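Local coordinates for ferrous iron uptake transporter protein B (Streptococcus thermophilus, PDB 3TAH) that probably drives ferrous iron uptake across the cell membrane at the cost of GTP, this piece being its cytosolic nucleotide-binding G-protein domain with the attached helical region, at residues Ser18-Asn21 against Asn27-Val30; Gly31-Val36 against Gln54-Ile59. The protein carries 1 engineered substitution. All coordinates share one frame; numbering follows the deposited sequence.

Both contacts lie in the G-protein domain and share strand 28-32, an outermost strand of the sheet. Contact 1 joins this strand to helix 16-24, which begins within the P-loop. Contact 2 joins the loop after the strand to the end of strand 51-55. Their centres are about 13 Å apart. They touch where F20 CE1 packs on D55 CB at 4.0 Å. Contact 1 touches the bound GDP analogue: S18 hydrogen-bonds its alpha-phosphate. Contact 2 reaches the site through the salt bridge from D55 to K16 of the P-loop. The D55 side chain lies about 7 Å from the analogue at the nearest atoms. F20 thus connects the phosphate-binding helix to the D-x-x-G motif.

Contact 1 of 2, residues Ser18-Asn21 against Asn27-Val30; sequences SLFN and NQRV. With BGO (3'-O-(N-methylanthraniloyl)guanosine-5'-diphosphate), chain C.
N21 CA and Q28 CA are the nearest pair of CA atoms, 8.7 Å apart. N21 lies on helix 16-24, and residues 27-30 lead into the edge strand of the sheet. The gap is bridged by side chains and one water. The CB of Q28 points toward the helix and its chain runs extended beyond CG, carrying the amide across. Q28 OE1 arrives at the edge of the F20 ring, in its plane, 3.6 Å from F20 CE2. Ring and amide planes are turned 58° apart. With chi1 at -177°, F20 extends away from its own backbone N and sends the ring toward the sheet, where it packs on K41, I53 and D55.

One turn earlier, S18 faces the ligand. S18 N donates to O1A of the GDP analogue over 2.8 Å, and S18 OG donates to the same O1A over 2.9 Å. Two bonds from one residue therefore grip this alpha-phosphate oxygen. The backbone N-H is the part shared with other P-loop GTPases.

N21 OD1 and Q28 OE1 are both acceptors and stay 4.0 Å apart. A water 2.7 Å from each of N21 OD1 and Q28 OE1 supplies protons to these two amide oxygens, which cannot bond each other.

Contact 2 of 2, residues Gly31-Val36 against Gln54-Ile59; sequences GNWPGV and QDLPGI
Apolar packing is carried by W33, whose indole crosses to the end of strand 51-55. The CZ2-CH2 side of the six-membered ring does the touching. W33 CZ2 meets L56 CD2 at 3.9 Å.

The same ring atom also meets an amide. W33 CZ2 lies 3.5 Å from Q54 NE2, in an oblique approach with ring and amide planes 58° apart. The Q54 chain bends at chi2 and folds its amide back onto its own strand. Q54 NE2 donates to D55 O over 3.0 Å, nearly straight at 173°, on a lone pair in the carbonyl plane. This bond fixes the amide rotation beside the indole.

A water adds a bridge. It lies 2.7 Å from D55 O, in place to donate, and accepts a long bond from W33 NE1 at 3.3 Å.

Within 31-36, N32 ND2 clasps the type II beta turn W33 to V36 by donating to V36 O at 2.9 Å and, weakly, to W33 O.

D55, first residue of the D-x-x-G motif, pairs with K16 of the P-loop. Q54 and L56 touch Y75 of helix 67-77. W33 packs on V71 of that helix and on R40 of strand 39-45.

Contact 1 of 2, residues Ser18-Asn21 against Asn27-Val30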
loop_
_atom_site.group_PDB
_atom_site.type_symbol
_atom_site.label_atom_id
_atom_site.label_comp_id
_atom_site.label_asym_id
_atom_site.label_seq_id
_atom_site.Cartn_x
_atom_site.Cartn_y
_atom_site.Cartn_z
ATOM N N SER A 18 -12.837 10.420 -8.124
ATOM C CA SER A 18 -13.537 10.203 -9.383
ATOM C C SER A 18 -13.945 8.747 -9.524
ATOM O O SER A 18 -15.081 8.473 -9.912
ATOM C CB SER A 18 -12.688 10.622 -10.585
ATOM O OG SER A 18 -12.429 12.018 -10.567
ATOM N N LEU A 19 -13.029 7.819 -9.218
ATOM C CA LEU A 19 -13.358 6.386 -9.274
ATOM C C LEU A 19 -14.326 5.996 -8.161
ATOM O O LEU A 19 -15.257 5.250 -8.395
ATOM C CB LEU A 19 -12.111 5.502 -9.199
ATOM C CG LEU A 19 -11.190 5.567 -10.411
ATOM C CD1 LEU A 19 -9.870 4.838 -10.146
ATOM C CD2 LEU A 19 -11.851 4.997 -11.649
ATOM N N PHE A 20 -14.105 6.495 -6.955
ATOM C CA PHE A 20 -15.057 6.257 -5.864
ATOM C C PHE A 20 -16.491 6.603 -6.286
ATOM O O PHE A 20 -17.426 5.805 -6.086
ATOM C CB PHE A 20 -14.678 7.053 -4.612
ATOM C CG PHE A 20 -15.583 6.780 -3.447
ATOM C CD1 PHE A 20 -15.418 5.633 -2.685
ATOM C CD2 PHE A 20 -16.618 7.656 -3.127
ATOM C CE1 PHE A 20 -16.265 5.355 -1.601
ATOM C CE2 PHE A 20 -17.467 7.384 -2.036
ATOM C CZ PHE A 20 -17.276 6.228 -1.276
ATOM N N ASN A 21 -16.653 7.789 -6.868
ATOM C CA ASN A 21 -17.975 8.262 -7.318
ATOM C C ASN A 21 -18.570 7.399 -8.415
ATOM O O ASN A 21 -19.765 7.111 -8.376
ATOM C CB ASN A 21 -17.923 9.742 -7.732
ATOM C CG ASN A 21 -17.664 10.660 -6.556
ATOM O OD1 ASN A 21 -17.920 10.300 -5.409
ATOM N ND2 ASN A 21 -17.153 11.859 -6.829
ATOM N N ASN A 27 -24.867 6.906 -3.791
ATOM C CA ASN A 27 -25.078 6.231 -2.497
ATOM C C ASN A 27 -23.830 6.123 -1.626
ATOM O O ASN A 27 -23.159 5.086 -1.640
ATOM C CB ASN A 27 -25.632 4.803 -2.687
ATOM C CG ASN A 27 -27.135 4.761 -2.851
ATOM O OD1 ASN A 27 -27.874 5.503 -2.194
ATOM N ND2 ASN A 27 -27.601 3.868 -3.714
ATOM N N GLN A 28 -23.540 7.170 -0.858
ATOM C CA GLN A 28 -22.395 7.167 0.052
ATOM C C GLN A 28 -22.773 7.551 1.480
ATOM O O GLN A 28 -23.819 8.155 1.720
ATOM C CB GLN A 28 -21.300 8.100 -0.466
ATOM C CG GLN A 28 -21.712 9.555 -0.599
ATOM C CD GLN A 28 -20.545 10.442 -0.968
ATOM O OE1 GLN A 28 -19.767 10.110 -1.867
ATOM N NE2 GLN A 28 -20.414 11.576 -0.280
ATOM N N ARG A 29 -21.889 7.196 2.406
ATOM C CA ARG A 29 -22.020 7.494 3.821
ATOM C C ARG A 29 -20.779 8.270 4.237
ATOM O O ARG A 29 -19.667 7.805 3.990
ATOM C CB ARG A 29 -22.149 6.178 4.585
ATOM C CG ARG A 29 -22.270 6.319 6.060
ATOM C CD ARG A 29 -23.016 5.136 6.641
ATOM N NE ARG A 29 -22.504 3.844 6.189
ATOM C CZ ARG A 29 -21.511 3.153 6.758
ATOM N NH1 ARG A 29 -20.859 3.609 7.829
ATOM N NH2 ARG A 29 -21.154 1.982 6.240
ATOM N N VAL A 30 -20.962 9.439 4.853
ATOM C CA VAL A 30 -19.858 10.315 5.240
ATOM C C VAL A 30 -19.916 10.683 6.726
ATOM O O VAL A 30 -20.978 10.995 7.266
ATOM C CB VAL A 30 -19.831 11.612 4.393
ATOM C CG1 VAL A 30 -18.667 12.505 4.805
ATOM C CG2 VAL A 30 -19.713 11.277 2.929
HETATM C "C'" BGO C . -10.598 17.860 -12.325
HETATM N N1 BGO C . -8.504 10.545 -16.692
HETATM C C2 BGO C . -8.470 11.950 -16.831
HETATM N N2 BGO C . -8.189 12.492 -18.009
HETATM N N3 BGO C . -8.715 12.730 -15.766
HETATM C C4 BGO C . -9.005 12.162 -14.575
HETATM C C5 BGO C . -9.054 10.776 -14.377
HETATM C C6 BGO C . -8.801 9.940 -15.465
HETATM O O6 BGO C . -8.832 8.706 -15.374
HETATM N N7 BGO C . -9.364 10.579 -13.096
HETATM C C8 BGO C . -9.503 11.759 -12.488
HETATM N N9 BGO C . -9.287 12.710 -13.407
HETATM P PA BGO C . -9.673 13.306 -8.262
HETATM P PB BGO C . -8.309 12.350 -5.869
HETATM C "C1'" BGO C . -10.472 19.102 -13.235
HETATM O "O1'" BGO C . -11.591 17.684 -11.631
HETATM O O1A BGO C . -10.625 12.197 -8.362
HETATM C C1B BGO C . -9.287 14.136 -13.290
HETATM O O1B BGO C . -7.338 11.256 -5.851
HETATM C "C2'" BGO C . -11.570 19.942 -13.472
HETATM N "N2'" BGO C . -12.770 19.724 -12.924
HETATM O "O2'" BGO C . -11.436 15.071 -13.101
HETATM O O2A BGO C . -10.101 14.604 -7.644
HETATM C C2B BGO C . -10.235 14.782 -12.413
HETATM O O2B BGO C . -9.650 11.993 -5.440
HETATM C "C3'" BGO C . -11.395 21.043 -14.304
HETATM O "O3'" BGO C . -9.648 16.964 -12.307
HETATM O O3A BGO C . -8.355 12.830 -7.437
HETATM C C3B BGO C . -9.912 15.836 -11.451
HETATM O O3B BGO C . -7.796 13.603 -5.226
HETATM C "C4'" BGO C . -10.172 21.299 -14.894
HETATM O "O4'" BGO C . -8.115 14.448 -12.455
HETATM C C4B BGO C . -8.461 15.383 -11.300
HETATM C "C5'" BGO C . -9.079 20.472 -14.669
HETATM O "O5'" BGO C . -9.089 13.607 -9.732
HETATM C C5B BGO C . -8.135 14.651 -9.985
HETATM C "C6'" BGO C . -9.234 19.362 -13.830
HETATM C "CM'" BGO C . -13.771 20.788 -12.727
HETATM O O HOH W 1 -17.586 11.300 -2.880
#

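Contact 2 of 2, residues Gly31-Val36 against Gln54-Ile59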
loop_
_atom_site.group_PDB
_atom_site.type_symbol
_atom_site.label_atom_id
_atom_site.label_comp_id
_atom_site.label_asym_id
_atom_site.label_seq_id
_atom_site.Cartn_x
_atom_site.Cartn_y
_atom_site.Cartn_z
ATOM N N GLY A 31 -18.762 10.636 7.377
ATOM C CA GLY A 31 -18.621 11.019 8.791
ATOM C C GLY A 31 -17.173 11.377 9.065
ATOM O O GLY A 31 -16.487 11.888 8.185
ATOM N N ASN A 32 -16.710 11.112 10.275
ATOM C CA ASN A 32 -15.312 11.302 10.625
ATOM C C ASN A 32 -14.757 10.031 11.248
ATOM O O ASN A 32 -15.511 9.212 11.786
ATOM C CB ASN A 32 -15.122 12.471 11.602
ATOM C CG ASN A 32 -15.766 12.216 12.955
ATOM O OD1 ASN A 32 -16.993 12.261 13.083
ATOM N ND2 ASN A 32 -14.947 11.950 13.974
ATOM N N TRP A 33 -13.441 9.873 11.176
ATOM C CA TRP A 33 -12.786 8.764 11.861
ATOM C C TRP A 33 -12.781 9.079 13.355
ATOM O O TRP A 33 -12.662 10.247 13.742
ATOM C CB TRP A 33 -11.383 8.503 11.320
ATOM C CG TRP A 33 -11.418 7.901 9.951
ATOM C CD1 TRP A 33 -11.370 8.566 8.773
ATOM C CD2 TRP A 33 -11.515 6.509 9.623
ATOM N NE1 TRP A 33 -11.435 7.684 7.718
ATOM C CE2 TRP A 33 -11.522 6.412 8.215
ATOM C CE3 TRP A 33 -11.608 5.333 10.384
ATOM C CZ2 TRP A 33 -11.616 5.189 7.546
ATOM C CZ3 TRP A 33 -11.706 4.110 9.715
ATOM C CH2 TRP A 33 -11.705 4.053 8.310
ATOM N N PRO A 34 -12.929 8.049 14.201
ATOM C CA PRO A 34 -13.078 8.334 15.630
ATOM C C PRO A 34 -11.913 9.119 16.237
ATOM O O PRO A 34 -10.744 8.824 15.964
ATOM C CB PRO A 34 -13.176 6.944 16.269
ATOM C CG PRO A 34 -13.556 6.044 15.195
ATOM C CD PRO A 34 -13.065 6.612 13.909
ATOM N N GLY A 35 -12.256 10.121 17.042
ATOM C CA GLY A 35 -11.275 10.958 17.736
ATOM C C GLY A 35 -10.541 12.004 16.908
ATOM O O GLY A 35 -9.729 12.744 17.458
ATOM N N VAL A 36 -10.810 12.070 15.600
ATOM C CA VAL A 36 -10.159 13.022 14.697
ATOM C C VAL A 36 -11.188 13.632 13.745
ATOM O O VAL A 36 -12.322 13.149 13.643
ATOM C CB VAL A 36 -9.015 12.349 13.890
ATOM C CG1 VAL A 36 -7.892 11.905 14.826
ATOM C CG2 VAL A 36 -9.537 11.171 13.074
ATOM N N GLN A 54 -14.367 1.151 1.225
ATOM C CA GLN A 54 -13.942 2.027 2.291
ATOM C C GLN A 54 -12.969 2.998 1.659
ATOM O O GLN A 54 -11.829 2.616 1.338
ATOM C CB GLN A 54 -13.258 1.248 3.428
ATOM C CG GLN A 54 -12.776 2.134 4.577
ATOM C CD GLN A 54 -13.903 2.900 5.221
ATOM O OE1 GLN A 54 -14.754 2.302 5.853
ATOM N NE2 GLN A 54 -13.919 4.225 5.054
ATOM N N ASP A 55 -13.398 4.242 1.463
ATOM C CA ASP A 55 -12.476 5.262 1.002
ATOM C C ASP A 55 -11.484 5.514 2.138
ATOM O O ASP A 55 -11.820 5.394 3.330
ATOM C CB ASP A 55 -13.193 6.549 0.590
ATOM C CG ASP A 55 -12.297 7.505 -0.173
ATOM O OD1 ASP A 55 -11.551 7.061 -1.070
ATOM O OD2 ASP A 55 -12.343 8.713 0.128
ATOM N N LEU A 56 -10.253 5.821 1.753
ATOM C CA LEU A 56 -9.216 6.202 2.692
ATOM C C LEU A 56 -8.638 7.514 2.189
ATOM O O LEU A 56 -8.684 7.773 0.984
ATOM C CB LEU A 56 -8.152 5.109 2.799
ATOM C CG LEU A 56 -8.578 3.781 3.416
ATOM C CD1 LEU A 56 -7.416 2.779 3.405
ATOM C CD2 LEU A 56 -9.078 3.965 4.857
ATOM N N PRO A 57 -8.105 8.354 3.096
ATOM C CA PRO A 57 -7.569 9.660 2.674
ATOM C C PRO A 57 -6.462 9.496 1.644
ATOM O O PRO A 57 -5.692 8.538 1.724
ATOM C CB PRO A 57 -6.982 10.259 3.959
ATOM C CG PRO A 57 -7.478 9.452 5.065
ATOM C CD PRO A 57 -7.955 8.133 4.548
ATOM N N GLY A 58 -6.409 10.407 0.683
ATOM C CA GLY A 58 -5.324 10.426 -0.288
ATOM C C GLY A 58 -4.016 10.722 0.430
ATOM O O GLY A 58 -3.910 11.724 1.150
ATOM N N ILE A 59 -3.024 9.852 0.254
ATOM C CA ILE A 59 -1.708 10.022 0.879
ATOM C C ILE A 59 -0.592 9.604 -0.070
ATOM O O ILE A 59 -0.818 8.853 -1.026
ATOM C CB ILE A 59 -1.588 9.220 2.199
ATOM C CG1 ILE A 59 -1.781 7.716 1.968
ATOM C CG2 ILE A 59 -2.617 9.695 3.222
ATOM C CD1 ILE A 59 -1.548 6.886 3.230
HETATM O O HOH W 2 -12.476 7.673 4.605
#